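Local coordinates for GDP-L-fucose synthase (Campylobacter jejuni subsp. jejuni serotype O:2, PDB 7M13), which probably carries out an NADPH-dependent sugar-nucleotide reduction as a GDP-heptose synthase of the GDP-L-fucose synthase subfamily, serving capsular polysaccharide biosynthesis, at residues B[162-174]-B[243-257]. Numbering follows the deposited sequence. Where two conformers were deposited one is given.
Sequences FITLVLNNLYGTK and EFIHSDDLADVAIYT. With NAP (NADP nicotinamide-adenine-dinucleotide phosphate), chain E.
Y171 CG sits between its own backbone N and carbonyl carbon (chi1 76°), which lays the ring over H246 CA. H246 CG is anti to its backbone N (chi1 -171°), and this turns the imidazole edge toward the Y171 face. The pair is T-shaped, with planes at 88° and H246 CD2 3.5 Å from Y171 CE2. G172 CA lies over one face of the imidazole. H246 is also the N-cap of helix 247-260: its ND1 accepts from D248 N at 3.0 Å. Its NE2 gives a weak bond to T173 OG1, and a water links that hydroxyl to D248 OD2, while N27 binds D248 OD1.

Beside this cluster, L170 and Y171 pair in parallel with I245 and H246 in the Rossmann-type sheet. I245 N donates to N169 O (2.9 Å), and Y171 N donates to I245 O. Just before the paired residues, N169 ND2 reaches E243 O nearly along the carbonyl axis, at 2.9 Å. N168 ND2 meets E243 OE1 at 3.0 Å, the carboxylate oxygen that M319 N also binds.

L170 CD1 packs on L250 CD1 (3.7 Å). The backbone N of L170 donates to the nicotinamide carboxamide oxygen O7N of NADP in a nearly straight bond of 2.9 Å. L167 lies between the nicotinamide and I245 CG2. Farther along, helix 247-260 runs roughly antiparallel to strand 162-167. T257 CG2 touches I163 CG2; T257 OG1, which donates to V253 O, lies against L165 CD1.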
ATOM      1  N   PHE B 162     -13.979 -10.983   2.554  1.00 10.69           N
ATOM      2  CA  PHE B 162     -13.545  -9.749   3.231  1.00 10.85           C
ATOM      3  C   PHE B 162     -13.937  -8.567   2.351  1.00 11.13           C
ATOM      4  O   PHE B 162     -13.391  -8.414   1.256  1.00 12.14           O
ATOM      5  CB  PHE B 162     -12.026  -9.819   3.430  1.00 10.63           C
ATOM      6  CG  PHE B 162     -11.466 -10.923   4.302  1.00 11.17           C
ATOM      7  CD1 PHE B 162     -12.262 -11.696   5.124  1.00 10.93           C
ATOM      8  CD2 PHE B 162     -10.101 -11.108   4.343  1.00 12.58           C
ATOM      9  CE1 PHE B 162     -11.700 -12.669   5.939  1.00 12.10           C
ATOM     10  CE2 PHE B 162      -9.544 -12.085   5.154  1.00 12.42           C
ATOM     11  CZ  PHE B 162     -10.350 -12.865   5.923  1.00 12.49           C
ATOM     12  N   ILE B 163     -14.873  -7.758   2.817  1.00 12.06           N
ATOM     13  CA  ILE B 163     -15.515  -6.729   1.958  1.00 10.67           C
ATOM     14  C   ILE B 163     -15.143  -5.349   2.481  1.00 12.05           C
ATOM     15  O   ILE B 163     -15.229  -5.120   3.696  1.00 12.57           O
ATOM     16  CB  ILE B 163     -17.030  -6.906   1.993  1.00 12.85           C
ATOM     17  CG1 ILE B 163     -17.465  -8.345   1.748  1.00 16.61           C
ATOM     18  CG2 ILE B 163     -17.652  -5.959   0.987  1.00 13.73           C
ATOM     19  CD1 ILE B 163     -17.025  -8.874   0.448  1.00 16.93           C
ATOM     20  N   THR B 164     -14.757  -4.432   1.586  1.00 11.11           N
ATOM     21  CA  THR B 164     -14.415  -3.039   1.927  1.00 10.34           C
ATOM     22  C   THR B 164     -15.577  -2.131   1.528  1.00 10.41           C
ATOM     23  O   THR B 164     -15.974  -2.149   0.338  1.00 12.77           O
ATOM     24  CB  THR B 164     -13.121  -2.553   1.257  1.00 10.75           C
ATOM     25  OG1 THR B 164     -12.061  -3.378   1.783  1.00 13.16           O
ATOM     26  CG2 THR B 164     -12.811  -1.113   1.561  1.00 11.00           C
ATOM     27  N   LEU B 165     -16.041  -1.326   2.468  1.00 11.23           N
ATOM     28  CA  LEU B 165     -17.054  -0.289   2.265  1.00 10.25           C
ATOM     29  C   LEU B 165     -16.386   1.065   2.453  1.00 12.09           C
ATOM     30  O   LEU B 165     -15.691   1.263   3.452  1.00 12.54           O
ATOM     31  CB  LEU B 165     -18.187  -0.461   3.277  1.00 10.76           C
ATOM     32  CG  LEU B 165     -18.874  -1.814   3.307  1.00 11.68           C
ATOM     33  CD1 LEU B 165     -19.987  -1.841   4.361  1.00 12.19           C
ATOM     34  CD2 LEU B 165     -19.441  -2.175   1.933  1.00 12.67           C
ATOM     35  N   VAL B 166     -16.586   1.991   1.527  1.00 10.71           N
ATOM     36  CA  VAL B 166     -15.830   3.260   1.482  1.00 10.78           C
ATOM     37  C   VAL B 166     -16.786   4.436   1.659  1.00 12.27           C
ATOM     38  O   VAL B 166     -17.760   4.503   0.916  1.00 11.89           O
ATOM     39  CB  VAL B 166     -15.051   3.373   0.164  1.00 11.04           C
ATOM     40  CG1 VAL B 166     -14.126   4.571   0.172  1.00 12.92           C
ATOM     41  CG2 VAL B 166     -14.274   2.083  -0.122  1.00 12.14           C
ATOM     42  N   LEU B 167     -16.474   5.348   2.575  1.00 11.96           N
ATOM     43  CA  LEU B 167     -17.318   6.532   2.852  1.00 11.53           C
ATOM     44  C   LEU B 167     -16.457   7.787   2.922  1.00 13.89           C
ATOM     45  O   LEU B 167     -15.217   7.706   3.004  1.00 13.14           O
ATOM     46  CB  LEU B 167     -18.096   6.343   4.156  1.00 13.70           C
ATOM     47  CG  LEU B 167     -17.275   6.134   5.426  1.00 15.61           C
ATOM     48  CD1 LEU B 167     -17.961   6.807   6.602  1.00 17.97           C
ATOM     49  CD2 LEU B 167     -17.078   4.666   5.719  1.00 14.37           C
ATOM     50  N   ASN B 168     -17.126   8.940   2.935  1.00 13.88           N
ATOM     51  CA  ASN B 168     -16.458  10.254   2.980  1.00 15.03           C
ATOM     52  C   ASN B 168     -16.517  10.924   4.359  1.00 16.90           C
ATOM     53  O   ASN B 168     -15.474  11.377   4.809  1.00 18.14           O
ATOM     54  CB  ASN B 168     -17.065  11.171   1.919  1.00 17.46           C
ATOM     55  CG  ASN B 168     -16.485  10.851   0.560  1.00 17.17           C
ATOM     56  OD1 ASN B 168     -15.269  10.702   0.432  1.00 19.46           O
ATOM     57  ND2 ASN B 168     -17.327  10.846  -0.468  1.00 17.22           N
ATOM     58  N   ASN B 169     -17.694  11.060   4.975  1.00 16.50           N
ATOM     59  CA  ASN B 169     -17.813  11.791   6.266  1.00 15.97           C
ATOM     60  C   ASN B 169     -18.859  11.097   7.111  1.00 16.06           C
ATOM     61  O   ASN B 169     -19.997  10.986   6.678  1.00 18.73           O
ATOM     62  CB  ASN B 169     -18.214  13.270   6.131  1.00 17.79           C
ATOM     63  CG  ASN B 169     -17.197  14.105   5.399  1.00 16.63           C
ATOM     64  OD1 ASN B 169     -16.152  14.440   5.951  1.00 20.89           O
ATOM     65  ND2 ASN B 169     -17.493  14.379   4.133  1.00 17.94           N
ATOM     66  N   LEU B 170     -18.466  10.651   8.298  1.00 14.47           N
ATOM     67  CA  LEU B 170     -19.360   9.982   9.251  1.00 15.49           C
ATOM     68  C   LEU B 170     -19.840  11.010  10.267  1.00 16.74           C
ATOM     69  O   LEU B 170     -19.083  11.928  10.623  1.00 20.09           O
ATOM     70  CB  LEU B 170     -18.570   8.853   9.909  1.00 15.86           C
ATOM     71  CG  LEU B 170     -19.363   7.922  10.805  1.00 17.52           C
ATOM     72  CD1 LEU B 170     -20.414   7.148  10.043  1.00 17.36           C
ATOM     73  CD2 LEU B 170     -18.383   6.974  11.498  1.00 17.04           C
ATOM     74  N   TYR B 171     -21.072  10.840  10.684  1.00 17.54           N
ATOM     75  CA  TYR B 171     -21.601  11.522  11.885  1.00 19.06           C
ATOM     76  C   TYR B 171     -22.532  10.515  12.523  1.00 19.74           C
ATOM     77  O   TYR B 171     -22.710   9.427  12.012  1.00 23.04           O
ATOM     78  CB  TYR B 171     -22.250  12.864  11.515  1.00 18.86           C
ATOM     79  CG  TYR B 171     -23.609  12.775  10.874  1.00 19.52           C
ATOM     80  CD1 TYR B 171     -23.787  12.302   9.578  1.00 17.26           C
ATOM     81  CD2 TYR B 171     -24.758  13.147  11.565  1.00 19.74           C
ATOM     82  CE1 TYR B 171     -25.038  12.185   8.993  1.00 17.38           C
ATOM     83  CE2 TYR B 171     -26.010  13.075  10.977  1.00 20.74           C
ATOM     84  CZ  TYR B 171     -26.169  12.587   9.694  1.00 20.56           C
ATOM     85  OH  TYR B 171     -27.404  12.494   9.134  1.00 20.63           O
ATOM     86  N   GLY B 172     -23.121  10.817  13.662  1.00 26.09           N
ATOM     87  CA  GLY B 172     -24.110   9.860  14.174  1.00 27.29           C
ATOM     88  C   GLY B 172     -24.710  10.366  15.448  1.00 26.04           C
ATOM     89  O   GLY B 172     -24.382  11.489  15.834  1.00 29.31           O
ATOM     90  N   THR B 173     -25.542   9.556  16.077  1.00 28.02           N
ATOM     91  CA  THR B 173     -26.261   9.972  17.297  1.00 29.41           C
ATOM     92  C   THR B 173     -25.206  10.173  18.389  1.00 30.20           C
ATOM     93  O   THR B 173     -25.064  11.316  18.879  1.00 30.09           O
ATOM     94  CB  THR B 173     -27.358   8.952  17.590  1.00 30.78           C
ATOM     95  OG1 THR B 173     -28.248   9.020  16.473  1.00 29.96           O
ATOM     96  CG2 THR B 173     -28.084   9.221  18.889  1.00 30.48           C
ATOM     97  N   LYS B 174     -24.428   9.123  18.684  1.00 30.27           N
ATOM     98  CA  LYS B 174     -23.344   9.166  19.696  1.00 33.29           C
ATOM     99  C   LYS B 174     -22.006   9.464  19.015  1.00 32.80           C
ATOM    100  O   LYS B 174     -21.149   8.558  18.964  1.00 36.78           O
ATOM    101  CB  LYS B 174     -23.293   7.850  20.466  1.00 33.30           C
ATOM    102  CG  LYS B 174     -24.615   7.436  21.100  1.00 38.37           C
ATOM    103  CD  LYS B 174     -24.432   6.394  22.184  1.00 40.84           C
ATOM    104  CE  LYS B 174     -25.658   6.207  23.056  1.00 46.64           C
ATOM    105  NZ  LYS B 174     -26.858   5.908  22.244  1.00 50.64           N
ATOM    106  N   GLU B 243     -20.573  15.275   1.567  1.00 21.15           N
ATOM    107  CA  GLU B 243     -21.522  14.163   1.704  1.00 21.08           C
ATOM    108  C   GLU B 243     -21.385  13.702   3.157  1.00 20.21           C
ATOM    109  O   GLU B 243     -20.266  13.828   3.704  1.00 21.47           O
ATOM    110  CB  GLU B 243     -21.077  13.014   0.790  1.00 25.31           C
ATOM    111  CG  GLU B 243     -22.059  11.890   0.726  1.00 29.04           C
ATOM    112  CD  GLU B 243     -21.551  10.690  -0.012  1.00 20.85           C
ATOM    113  OE1 GLU B 243     -20.282  10.616  -0.387  1.00 18.74           O
ATOM    114  OE2 GLU B 243     -22.398   9.822  -0.240  1.00 31.45           O
ATOM    115  N   PHE B 244     -22.461  13.229   3.769  1.00 16.69           N
ATOM    116  CA  PHE B 244     -22.416  12.691   5.149  1.00 17.31           C
ATOM    117  C   PHE B 244     -23.180  11.381   5.176  1.00 17.99           C
ATOM    118  O   PHE B 244     -24.136  11.161   4.392  1.00 19.02           O
ATOM    119  CB  PHE B 244     -23.010  13.671   6.167  1.00 17.88           C
ATOM    120  CG  PHE B 244     -22.331  15.006   6.195  1.00 18.76           C
ATOM    121  CD1 PHE B 244     -21.241  15.224   7.016  1.00 19.61           C
ATOM    122  CD2 PHE B 244     -22.783  16.047   5.395  1.00 21.25           C
ATOM    123  CE1 PHE B 244     -20.587  16.445   7.035  1.00 21.46           C
ATOM    124  CE2 PHE B 244     -22.129  17.270   5.425  1.00 21.56           C
ATOM    125  CZ  PHE B 244     -21.036  17.465   6.233  1.00 20.63           C
ATOM    126  N   ILE B 245     -22.771  10.494   6.080  1.00 16.06           N
ATOM    127  CA  ILE B 245     -23.538   9.264   6.359  1.00 16.34           C
ATOM    128  C   ILE B 245     -23.658   9.169   7.876  1.00 14.58           C
ATOM    129  O   ILE B 245     -22.651   9.333   8.578  1.00 15.70           O
ATOM    130  CB  ILE B 245     -22.938   8.001   5.697  1.00 16.43           C
ATOM    131  CG1 ILE B 245     -23.871   6.800   5.881  1.00 17.30           C
ATOM    132  CG2 ILE B 245     -21.513   7.728   6.180  1.00 17.44           C
ATOM    133  CD1 ILE B 245     -23.438   5.522   5.174  1.00 18.63           C
ATOM    134  N   HIS B 246     -24.879   8.928   8.328  1.00 15.44           N
ATOM    135  CA  HIS B 246     -25.158   8.729   9.758  1.00 17.08           C
ATOM    136  C   HIS B 246     -24.673   7.336  10.142  1.00 16.07           C
ATOM    137  O   HIS B 246     -24.924   6.384   9.386  1.00 16.18           O
ATOM    138  CB  HIS B 246     -26.649   8.936  10.001  1.00 18.52           C
ATOM    139  CG  HIS B 246     -27.027   8.973  11.437  1.00 19.85           C
ATOM    140  ND1 HIS B 246     -27.182   7.830  12.183  1.00 20.67           N
ATOM    141  CD2 HIS B 246     -27.265  10.020  12.268  1.00 21.69           C
ATOM    142  CE1 HIS B 246     -27.518   8.165  13.422  1.00 24.74           C
ATOM    143  NE2 HIS B 246     -27.596   9.518  13.499  1.00 22.48           N
ATOM    144  N   SER B 247     -24.139   7.205  11.344  1.00 17.55           N
ATOM    145  CA  SER B 247     -23.566   5.921  11.797  1.00 17.82           C
ATOM    146  C   SER B 247     -24.633   4.818  11.901  1.00 17.19           C
ATOM    147  O   SER B 247     -24.241   3.641  11.802  1.00 17.27           O
ATOM    148  CB  SER B 247     -22.795   6.105  13.026  1.00 20.27           C
ATOM    149  OG  SER B 247     -23.639   6.617  14.051  1.00 20.11           O
ATOM    150  N   ASP B 248     -25.926   5.120  12.057  1.00 19.25           N
ATOM    151  CA  ASP B 248     -26.961   4.061  11.996  1.00 19.26           C
ATOM    152  C   ASP B 248     -27.084   3.517  10.570  1.00 18.88           C
ATOM    153  O   ASP B 248     -27.341   2.316  10.412  1.00 18.58           O
ATOM    154  CB  ASP B 248     -28.324   4.530  12.509  1.00 21.27           C
ATOM    155  CG  ASP B 248     -28.427   4.641  14.017  1.00 25.68           C
ATOM    156  OD1 ASP B 248     -27.534   4.117  14.727  1.00 25.70           O
ATOM    157  OD2 ASP B 248     -29.411   5.272  14.465  1.00 30.17           O
ATOM    158  N   ASP B 249     -26.963   4.384   9.556  1.00 17.30           N
ATOM    159  CA  ASP B 249     -26.944   3.964   8.142  1.00 15.96           C
ATOM    160  C   ASP B 249     -25.653   3.177   7.875  1.00 13.97           C
ATOM    161  O   ASP B 249     -25.752   2.160   7.181  1.00 15.71           O
ATOM    162  CB  ASP B 249     -27.139   5.151   7.195  1.00 15.75           C
ATOM    163  CG  ASP B 249     -28.598   5.423   6.796  1.00 18.87           C
ATOM    164  OD1 ASP B 249     -29.426   4.473   6.825  1.00 20.87           O
ATOM    165  OD2 ASP B 249     -28.879   6.573   6.417  1.00 19.26           O
ATOM    166  N   LEU B 250     -24.513   3.600   8.415  1.00 15.84           N
ATOM    167  CA  LEU B 250     -23.263   2.821   8.281  1.00 16.49           C
ATOM    168  C   LEU B 250     -23.463   1.439   8.917  1.00 14.71           C
ATOM    169  O   LEU B 250     -23.156   0.415   8.288  1.00 14.35           O
ATOM    170  CB  LEU B 250     -22.090   3.567   8.916  1.00 16.90           C
ATOM    171  CG  LEU B 250     -20.778   2.807   8.821  1.00 19.45           C
ATOM    172  CD1 LEU B 250     -19.601   3.763   8.813  1.00 20.92           C
ATOM    173  CD2 LEU B 250     -20.648   1.794   9.945  1.00 18.99           C
ATOM    174  N   ALA B 251     -24.027   1.382  10.128  1.00 14.76           N
ATOM    175  CA  ALA B 251     -24.240   0.080  10.786  1.00 14.79           C
ATOM    176  C   ALA B 251     -25.187  -0.763   9.937  1.00 14.43           C
ATOM    177  O   ALA B 251     -24.935  -1.952   9.696  1.00 14.63           O
ATOM    178  CB  ALA B 251     -24.758   0.290  12.177  1.00 14.73           C
ATOM    179  N   ASP B 252     -26.269  -0.165   9.430  1.00 14.68           N
ATOM    180  CA  ASP B 252     -27.263  -0.912   8.609  0.50 15.33           C
ATOM    181  C   ASP B 252     -26.587  -1.520   7.378  1.00 14.57           C
ATOM    182  O   ASP B 252     -26.841  -2.695   7.087  1.00 14.04           O
ATOM    183  CB  ASP B 252     -28.419  -0.054   8.090  0.50 16.14           C
ATOM    184  CG  ASP B 252     -29.503   0.222   9.111  0.50 19.55           C
ATOM    185  OD1 ASP B 252     -29.431  -0.391  10.199  0.50 18.33           O
ATOM    186  OD2 ASP B 252     -30.416   1.035   8.797  0.50 20.32           O
ATOM    187  N   VAL B 253     -25.794  -0.741   6.639  1.00 14.12           N
ATOM    188  CA  VAL B 253     -25.204  -1.273   5.380  1.00 14.38           C
ATOM    189  C   VAL B 253     -24.108  -2.284   5.745  1.00 13.15           C
ATOM    190  O   VAL B 253     -23.941  -3.258   5.031  1.00 12.91           O
ATOM    191  CB  VAL B 253     -24.713  -0.202   4.373  1.00 13.78           C
ATOM    192  CG1 VAL B 253     -23.571   0.641   4.912  1.00 14.24           C
ATOM    193  CG2 VAL B 253     -24.373  -0.830   3.036  1.00 14.43           C
ATOM    194  N   ALA B 254     -23.387  -2.065   6.842  1.00 14.35           N
ATOM    195  CA  ALA B 254     -22.368  -3.043   7.277  1.00 14.13           C
ATOM    196  C   ALA B 254     -23.023  -4.372   7.623  1.00 13.69           C
ATOM    197  O   ALA B 254     -22.548  -5.445   7.178  1.00 12.31           O
ATOM    198  CB  ALA B 254     -21.566  -2.468   8.416  1.00 15.11           C
ATOM    199  N   ILE B 255     -24.161  -4.328   8.325  1.00 13.15           N
ATOM    200  CA  ILE B 255     -24.866  -5.586   8.671  1.00 13.80           C
ATOM    201  C   ILE B 255     -25.507  -6.174   7.409  1.00 12.12           C
ATOM    202  O   ILE B 255     -25.477  -7.394   7.164  1.00 13.97           O
ATOM    203  CB  ILE B 255     -25.882  -5.355   9.796  1.00 13.52           C
ATOM    204  CG1 ILE B 255     -25.165  -4.953  11.085  1.00 14.45           C
ATOM    205  CG2 ILE B 255     -26.711  -6.617   9.945  1.00 15.28           C
ATOM    206  CD1 ILE B 255     -26.062  -4.340  12.128  1.00 15.53           C
ATOM    207  N   TYR B 256     -26.068  -5.336   6.540  1.00 12.09           N
ATOM    208  CA  TYR B 256     -26.626  -5.832   5.269  1.00 13.61           C
ATOM    209  C   TYR B 256     -25.554  -6.553   4.441  1.00 13.72           C
ATOM    210  O   TYR B 256     -25.808  -7.593   3.820  1.00 13.15           O
ATOM    211  CB  TYR B 256     -27.219  -4.676   4.465  1.00 14.29           C
ATOM    212  CG  TYR B 256     -27.801  -5.111   3.160  1.00 15.35           C
ATOM    213  CD1 TYR B 256     -29.117  -5.524   3.098  1.00 16.55           C
ATOM    214  CD2 TYR B 256     -27.050  -5.119   1.991  1.00 15.50           C
ATOM    215  CE1 TYR B 256     -29.658  -5.962   1.901  1.00 17.06           C
ATOM    216  CE2 TYR B 256     -27.576  -5.570   0.798  1.00 17.54           C
ATOM    217  CZ  TYR B 256     -28.891  -5.990   0.761  1.00 17.53           C
ATOM    218  OH  TYR B 256     -29.451  -6.425  -0.418  1.00 20.60           O
ATOM    219  N   THR B 257     -24.361  -5.971   4.397  1.00 13.90           N
ATOM    220  CA  THR B 257     -23.216  -6.576   3.687  1.00 13.65           C
ATOM    221  C   THR B 257     -22.948  -7.946   4.281  1.00 13.53           C
ATOM    222  O   THR B 257     -22.834  -8.895   3.534  1.00 13.27           O
ATOM    223  CB  THR B 257     -21.965  -5.685   3.783  1.00 13.01           C
ATOM    224  OG1 THR B 257     -22.232  -4.416   3.177  1.00 12.30           O
ATOM    225  CG2 THR B 257     -20.838  -6.250   2.932  1.00 14.40           C
TER
HETATM  226  PA  NAP E 401     -12.965   6.623  15.398  1.00 15.45           P
HETATM  227  O1A NAP E 401     -11.802   7.526  15.117  1.00 16.81           O
HETATM  228  O2A NAP E 401     -14.194   7.251  16.011  1.00 17.63           O
HETATM  229  O5B NAP E 401     -12.570   5.434  16.345  1.00 14.99           O
HETATM  230  C5B NAP E 401     -11.405   4.652  16.086  1.00 16.15           C
HETATM  231  C4B NAP E 401     -11.285   3.673  17.212  1.00 18.05           C
HETATM  232  O4B NAP E 401     -10.162   2.813  16.908  1.00 16.49           O
HETATM  233  C3B NAP E 401     -11.001   4.307  18.590  1.00 21.21           C
HETATM  234  O3B NAP E 401     -11.963   3.847  19.533  1.00 21.36           O
HETATM  235  C2B NAP E 401      -9.571   3.875  18.894  1.00 18.93           C
HETATM  236  O2B NAP E 401      -9.336   3.593  20.274  1.00 20.00           O
HETATM  237  C1B NAP E 401      -9.463   2.571  18.111  1.00 16.26           C
HETATM  238  N9A NAP E 401      -8.085   2.246  17.812  1.00 15.22           N
HETATM  239  C8A NAP E 401      -7.189   2.970  17.086  1.00 14.95           C
HETATM  240  N7A NAP E 401      -5.976   2.473  17.088  1.00 16.20           N
HETATM  241  C5A NAP E 401      -6.077   1.349  17.880  1.00 13.61           C
HETATM  242  C6A NAP E 401      -5.125   0.396  18.283  1.00 15.18           C
HETATM  243  N6A NAP E 401      -3.827   0.451  17.964  1.00 14.97           N
HETATM  244  N1A NAP E 401      -5.562  -0.598  19.088  1.00 15.06           N
HETATM  245  C2A NAP E 401      -6.856  -0.636  19.434  1.00 14.94           C
HETATM  246  N3A NAP E 401      -7.836   0.214  19.119  1.00 15.71           N
HETATM  247  C4A NAP E 401      -7.369   1.196  18.339  1.00 14.58           C
HETATM  248  O3  NAP E 401     -13.377   5.891  14.039  1.00 15.25           O
HETATM  249  PN  NAP E 401     -14.624   6.177  13.106  1.00 14.26           P
HETATM  250  O1N NAP E 401     -14.686   7.633  12.850  1.00 15.89           O
HETATM  251  O2N NAP E 401     -15.778   5.482  13.711  1.00 15.00           O
HETATM  252  O5D NAP E 401     -14.163   5.417  11.764  1.00 15.18           O
HETATM  253  C5D NAP E 401     -14.522   4.073  11.538  1.00 14.33           C
HETATM  254  C4D NAP E 401     -13.984   3.675  10.193  1.00 13.68           C
HETATM  255  O4D NAP E 401     -14.616   4.475   9.156  1.00 13.59           O
HETATM  256  C3D NAP E 401     -12.470   3.860  10.021  1.00 14.25           C
HETATM  257  O3D NAP E 401     -11.923   2.826   9.190  1.00 14.51           O
HETATM  258  C2D NAP E 401     -12.408   5.205   9.353  1.00 13.19           C
HETATM  259  O2D NAP E 401     -11.181   5.451   8.675  1.00 13.07           O
HETATM  260  C1D NAP E 401     -13.594   5.134   8.411  1.00 12.60           C
HETATM  261  N1N NAP E 401     -14.022   6.488   7.994  1.00 14.35           N
HETATM  262  C2N NAP E 401     -14.476   7.409   8.897  1.00 15.29           C
HETATM  263  C3N NAP E 401     -14.778   8.669   8.504  1.00 15.71           C
HETATM  264  C7N NAP E 401     -15.262   9.715   9.444  1.00 16.79           C
HETATM  265  O7N NAP E 401     -15.684  10.793   8.977  1.00 17.03           O
HETATM  266  N7N NAP E 401     -15.231   9.445  10.746  1.00 16.27           N
HETATM  267  C4N NAP E 401     -14.686   9.035   7.105  1.00 15.89           C
HETATM  268  C5N NAP E 401     -14.241   8.000   6.199  1.00 15.57           C
HETATM  269  C6N NAP E 401     -13.869   6.843   6.656  1.00 15.73           C
HETATM  270  P2B NAP E 401      -9.089   4.800  21.323  1.00 25.06           P
HETATM  271  O1X NAP E 401     -10.464   5.362  21.549  1.00 29.78           O
HETATM  272  O2X NAP E 401      -8.109   5.737  20.771  1.00 22.08           O
HETATM  273  O3X NAP E 401      -8.517   4.084  22.562  1.00 27.60           O
HETATM  274  O   HOH W   1     -29.400   6.565  16.749  1.00 33.72           O
HETATM  275  O   HOH W   2     -22.133   6.417  16.688  1.00 34.83           O